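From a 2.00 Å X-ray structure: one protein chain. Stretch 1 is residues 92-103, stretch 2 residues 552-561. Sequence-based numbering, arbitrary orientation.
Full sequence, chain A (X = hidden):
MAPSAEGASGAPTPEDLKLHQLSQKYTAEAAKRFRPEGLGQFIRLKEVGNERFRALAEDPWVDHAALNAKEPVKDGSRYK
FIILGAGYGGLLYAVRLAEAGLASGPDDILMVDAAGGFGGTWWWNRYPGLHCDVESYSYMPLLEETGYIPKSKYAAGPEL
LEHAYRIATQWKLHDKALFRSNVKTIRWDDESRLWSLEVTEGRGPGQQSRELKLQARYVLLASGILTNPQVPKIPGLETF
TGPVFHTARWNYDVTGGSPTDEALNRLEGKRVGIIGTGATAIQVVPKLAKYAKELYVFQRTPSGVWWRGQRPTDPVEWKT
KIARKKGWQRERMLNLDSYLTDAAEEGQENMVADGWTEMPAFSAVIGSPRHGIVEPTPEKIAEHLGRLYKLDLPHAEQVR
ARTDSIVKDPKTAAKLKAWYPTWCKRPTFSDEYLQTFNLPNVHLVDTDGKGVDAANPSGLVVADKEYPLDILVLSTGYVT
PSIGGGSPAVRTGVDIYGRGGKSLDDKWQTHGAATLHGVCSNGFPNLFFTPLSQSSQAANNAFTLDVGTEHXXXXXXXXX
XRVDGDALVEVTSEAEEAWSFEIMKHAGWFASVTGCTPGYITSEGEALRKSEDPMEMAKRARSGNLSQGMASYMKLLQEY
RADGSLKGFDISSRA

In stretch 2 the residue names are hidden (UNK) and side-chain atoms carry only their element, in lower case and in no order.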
# COMPACT_ATOMS: atom_id res chain seq x y z
N LEU A 92 3.92 6.19 -13.56
CA LEU A 92 4.85 5.28 -14.20
C LEU A 92 4.29 4.62 -15.43
O LEU A 92 4.99 4.49 -16.46
CB LEU A 92 5.28 4.21 -13.21
CG LEU A 92 6.44 4.67 -12.38
CD1 LEU A 92 6.61 3.69 -11.15
CD2 LEU A 92 7.73 4.73 -13.27
N TYR A 93 3.05 4.24 -15.39
CA TYR A 93 2.45 3.66 -16.63
C TYR A 93 2.45 4.72 -17.75
O TYR A 93 2.79 4.43 -18.92
CB TYR A 93 0.97 3.30 -16.42
CG TYR A 93 0.52 1.94 -15.92
CD1 TYR A 93 1.01 0.73 -16.41
CD2 TYR A 93 -0.55 1.88 -15.04
CE1 TYR A 93 0.54 -0.48 -15.98
CE2 TYR A 93 -1.11 0.68 -14.63
CZ TYR A 93 -0.59 -0.50 -15.12
OH TYR A 93 -1.21 -1.62 -14.68
N ALA A 94 2.06 5.94 -17.39
CA ALA A 94 1.93 6.99 -18.38
C ALA A 94 3.29 7.35 -18.98
O ALA A 94 3.45 7.41 -20.25
CB ALA A 94 1.33 8.26 -17.76
N VAL A 95 4.26 7.57 -18.11
CA VAL A 95 5.61 7.82 -18.57
C VAL A 95 6.14 6.65 -19.46
O VAL A 95 6.71 6.88 -20.52
CB VAL A 95 6.57 8.06 -17.39
CG1 VAL A 95 8.01 8.11 -17.90
CG2 VAL A 95 6.27 9.39 -16.70
N ARG A 96 5.93 5.41 -19.05
CA ARG A 96 6.44 4.30 -19.78
C ARG A 96 5.77 4.19 -21.16
O ARG A 96 6.43 3.88 -22.15
CB ARG A 96 6.28 2.97 -19.01
CG ARG A 96 7.50 2.44 -18.28
CD ARG A 96 7.82 3.16 -17.02
NE ARG A 96 9.10 2.79 -16.46
CZ ARG A 96 9.35 1.84 -15.57
NH1 ARG A 96 8.41 1.08 -15.04
NH2 ARG A 96 10.58 1.66 -15.21
N LEU A 97 4.46 4.39 -21.23
CA LEU A 97 3.77 4.39 -22.50
C LEU A 97 4.34 5.48 -23.45
O LEU A 97 4.63 5.23 -24.64
CB LEU A 97 2.33 4.60 -22.30
CG LEU A 97 1.46 3.49 -21.68
CD1 LEU A 97 0.09 4.10 -21.47
CD2 LEU A 97 1.33 2.22 -22.55
N ALA A 98 4.50 6.67 -22.90
CA ALA A 98 5.04 7.79 -23.69
C ALA A 98 6.43 7.42 -24.23
O ALA A 98 6.60 7.50 -25.39
CB ALA A 98 5.10 9.07 -22.87
N GLU A 99 7.35 6.90 -23.41
CA GLU A 99 8.72 6.52 -23.82
C GLU A 99 8.72 5.29 -24.74
O GLU A 99 9.60 5.11 -25.55
CB GLU A 99 9.60 6.21 -22.62
CG GLU A 99 9.78 7.39 -21.68
CD GLU A 99 10.68 8.46 -22.24
OE1 GLU A 99 11.53 8.15 -23.10
OE2 GLU A 99 10.53 9.62 -21.84
N ALA A 100 7.73 4.45 -24.66
CA ALA A 100 7.66 3.32 -25.55
C ALA A 100 7.16 3.68 -26.92
O ALA A 100 7.07 2.80 -27.75
CB ALA A 100 6.78 2.18 -24.97
N GLY A 101 6.76 4.94 -27.11
CA GLY A 101 6.15 5.41 -28.35
C GLY A 101 4.69 4.98 -28.53
O GLY A 101 4.22 4.99 -29.64
N LEU A 102 3.97 4.59 -27.47
CA LEU A 102 2.58 4.14 -27.60
C LEU A 102 1.50 5.24 -27.39
O LEU A 102 0.35 5.01 -27.61
CB LEU A 102 2.32 3.05 -26.59
CG LEU A 102 3.16 1.80 -26.78
CD1 LEU A 102 3.17 0.85 -25.60
CD2 LEU A 102 2.62 1.08 -27.95
N ALA A 103 1.91 6.42 -27.00
CA ALA A 103 0.95 7.46 -26.58
C ALA A 103 1.41 8.82 -27.09
O ALA A 103 1.64 9.72 -26.34
CB ALA A 103 0.77 7.47 -25.08
N UNK A 552 4.18 -4.66 -18.07
CA UNK A 552 2.90 -4.45 -18.73
C UNK A 552 3.14 -3.66 -20.05
O UNK A 552 2.65 -4.03 -21.13
c UNK A 552 0.75 -4.20 -15.49
c UNK A 552 0.67 -3.29 -18.56
c UNK A 552 1.91 -3.75 -17.78
c UNK A 552 1.51 -4.76 -16.68
N UNK A 553 3.88 -2.56 -19.95
CA UNK A 553 4.06 -1.64 -21.12
C UNK A 553 4.89 -2.34 -22.19
O UNK A 553 4.62 -2.21 -23.44
c UNK A 553 5.05 0.53 -21.92
c UNK A 553 3.59 0.53 -19.89
c UNK A 553 4.65 -0.25 -20.69
N UNK A 554 5.87 -3.15 -21.75
CA UNK A 554 6.65 -3.88 -22.72
C UNK A 554 5.87 -5.02 -23.45
O UNK A 554 6.07 -5.23 -24.64
c UNK A 554 9.35 -2.49 -22.99
c UNK A 554 7.96 -4.40 -22.10
n UNK A 554 9.30 -1.20 -22.94
o UNK A 554 9.72 -3.08 -23.98
c UNK A 554 8.89 -3.27 -21.76
N UNK A 555 4.97 -5.72 -22.74
CA UNK A 555 4.12 -6.71 -23.36
C UNK A 555 3.20 -6.06 -24.39
O UNK A 555 2.98 -6.58 -25.52
c UNK A 555 4.21 -8.39 -21.52
c UNK A 555 2.09 -8.15 -22.86
c UNK A 555 3.30 -7.42 -22.28
N UNK A 556 2.62 -4.93 -23.97
CA UNK A 556 1.77 -4.19 -24.89
C UNK A 556 2.57 -3.68 -26.13
O UNK A 556 2.08 -3.72 -27.30
c UNK A 556 -0.45 -2.45 -22.18
c UNK A 556 1.10 -2.97 -24.15
c UNK A 556 0.02 -3.53 -23.17
c UNK A 556 0.49 -1.98 -25.17
N UNK A 557 3.76 -3.13 -25.88
CA UNK A 557 4.66 -2.71 -26.97
C UNK A 557 4.93 -3.83 -27.98
O UNK A 557 4.80 -3.63 -29.24
n UNK A 557 9.15 -0.90 -28.94
c UNK A 557 5.93 -2.11 -26.41
c UNK A 557 8.93 -0.22 -27.65
c UNK A 557 6.81 -1.50 -27.48
c UNK A 557 8.12 -1.13 -26.80
N UNK A 558 5.23 -5.00 -27.45
CA UNK A 558 5.45 -6.17 -28.25
C UNK A 558 4.25 -6.51 -29.10
O UNK A 558 4.37 -6.74 -30.27
c UNK A 558 5.84 -7.38 -27.41
o UNK A 558 7.00 -7.04 -26.67
c UNK A 558 6.19 -8.60 -28.24
N UNK A 559 3.11 -6.60 -28.47
CA UNK A 559 1.87 -6.98 -29.14
C UNK A 559 1.54 -5.95 -30.20
O UNK A 559 1.27 -6.34 -31.36
c UNK A 559 0.71 -7.13 -28.11
N UNK A 560 1.64 -4.65 -29.86
CA UNK A 560 1.33 -3.57 -30.82
C UNK A 560 2.29 -3.70 -32.03
O UNK A 560 1.88 -3.55 -33.15
o UNK A 560 -1.11 -0.77 -30.78
o UNK A 560 -1.97 -2.30 -29.52
c UNK A 560 0.37 -1.84 -29.15
c UNK A 560 1.48 -2.15 -30.19
c UNK A 560 -1.00 -1.61 -29.85
N UNK A 561 3.57 -3.94 -31.75
CA UNK A 561 4.54 -4.03 -32.82
C UNK A 561 4.24 -5.27 -33.70
O UNK A 561 4.30 -5.21 -34.91
c UNK A 561 5.93 -4.15 -32.32
o UNK A 561 6.07 -1.71 -32.11
o UNK A 561 7.55 -2.95 -31.08
c UNK A 561 6.53 -2.84 -31.80

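Position 552 carries four carbons and nothing else, forked at the first, with one arm two carbons long. The tip of that arm lies 3.3 Å from Tyr 93 OH and 3.8 Å from Tyr 93 CE1, at the edge of the ring and near its plane. A beta-branched chain of this shape is Ile 552, with chi1 in m and chi2 in t, and the tip is its CD1.

Position 553 is smaller: one carbon bearing two more, its CA-to-CB bond aimed toward stretch 1. The two terminal carbons reach Arg 96, Leu 97, Ala 100, Leu 102 and the rim of the Tyr 93 ring. Three carbons forked at the first make Val 553. Its CG2 sits 3.9 Å from Leu 97 CD2, its CG1 3.9 Å from Ala 100 CB, and the same CG1 lies 3.6 Å from Arg 96 O, so the valine is packed against backbone as well as side chains.

At 554 three carbons run in a row, the last holding one oxygen and one nitrogen. The CA-to-CB bond points away and no atom makes contact. This is an amide one methylene longer than asparagine, Gln 554.

Position 555 again has one carbon bearing two, but out of reach of stretch 1: Val 555, the same side chain turned to another side of the helix.

Position 556 repeats the four-carbon fork of 552, one turn on. Its short arm is 3.9 Å from Leu 102 CD1. The residue is Ile 556, and that arm is CG2.

At 557 four carbons in a row end in nitrogen, and the CA-to-CB bond points sideways. The fourth carbon passes 3.5 Å from Ala 100 O. This is Lys 557, whose aliphatic stem packs over Ala 100, its CD 4.0 Å from Ala 100 CB, while NZ travels on.

Position 558 has one carbon carrying an oxygen and a carbon, out of reach of stretch 1. It is Thr 558, whose OG1 donates to Gln 554 O at 2.9 Å, satisfying the hydroxyl within its own helix.

A single carbon at 559, out of reach, gives Ala 559.

Position 560 has three carbons, the third with two oxygens; its second carbon lies 3.9 Å from Leu 102 CD2. It is Glu 560, touching through CG while both carboxylate oxygens are hydrogen-bonded elsewhere in the structure.

Position 561 has two carbons, the second with two oxygens, and none of them contacts stretch 1: Asp 561. Its OD2 accepts a weak hydrogen bond from Lys 557 NZ at 3.4 Å, part of a salt bridge.

The contact works by shape, without a hydrogen bond across it. The helices run in broadly the same direction, 32° apart, with axes 9.8 Å apart at closest approach. Val 553 packs against Leu 97 and Ala 100, and its CA comes within 6.2 Å of Leu 97 CA. Gly 101, at positive phi in a Schellman motif, is the first residue after the helix to leave helical phi/psi; beyond it Leu 102 points toward the second helix and packs along Val 553, Ile 556, Lys 557 and Glu 560.

Stretch 2, residues 552-561: IVQVIKTAED
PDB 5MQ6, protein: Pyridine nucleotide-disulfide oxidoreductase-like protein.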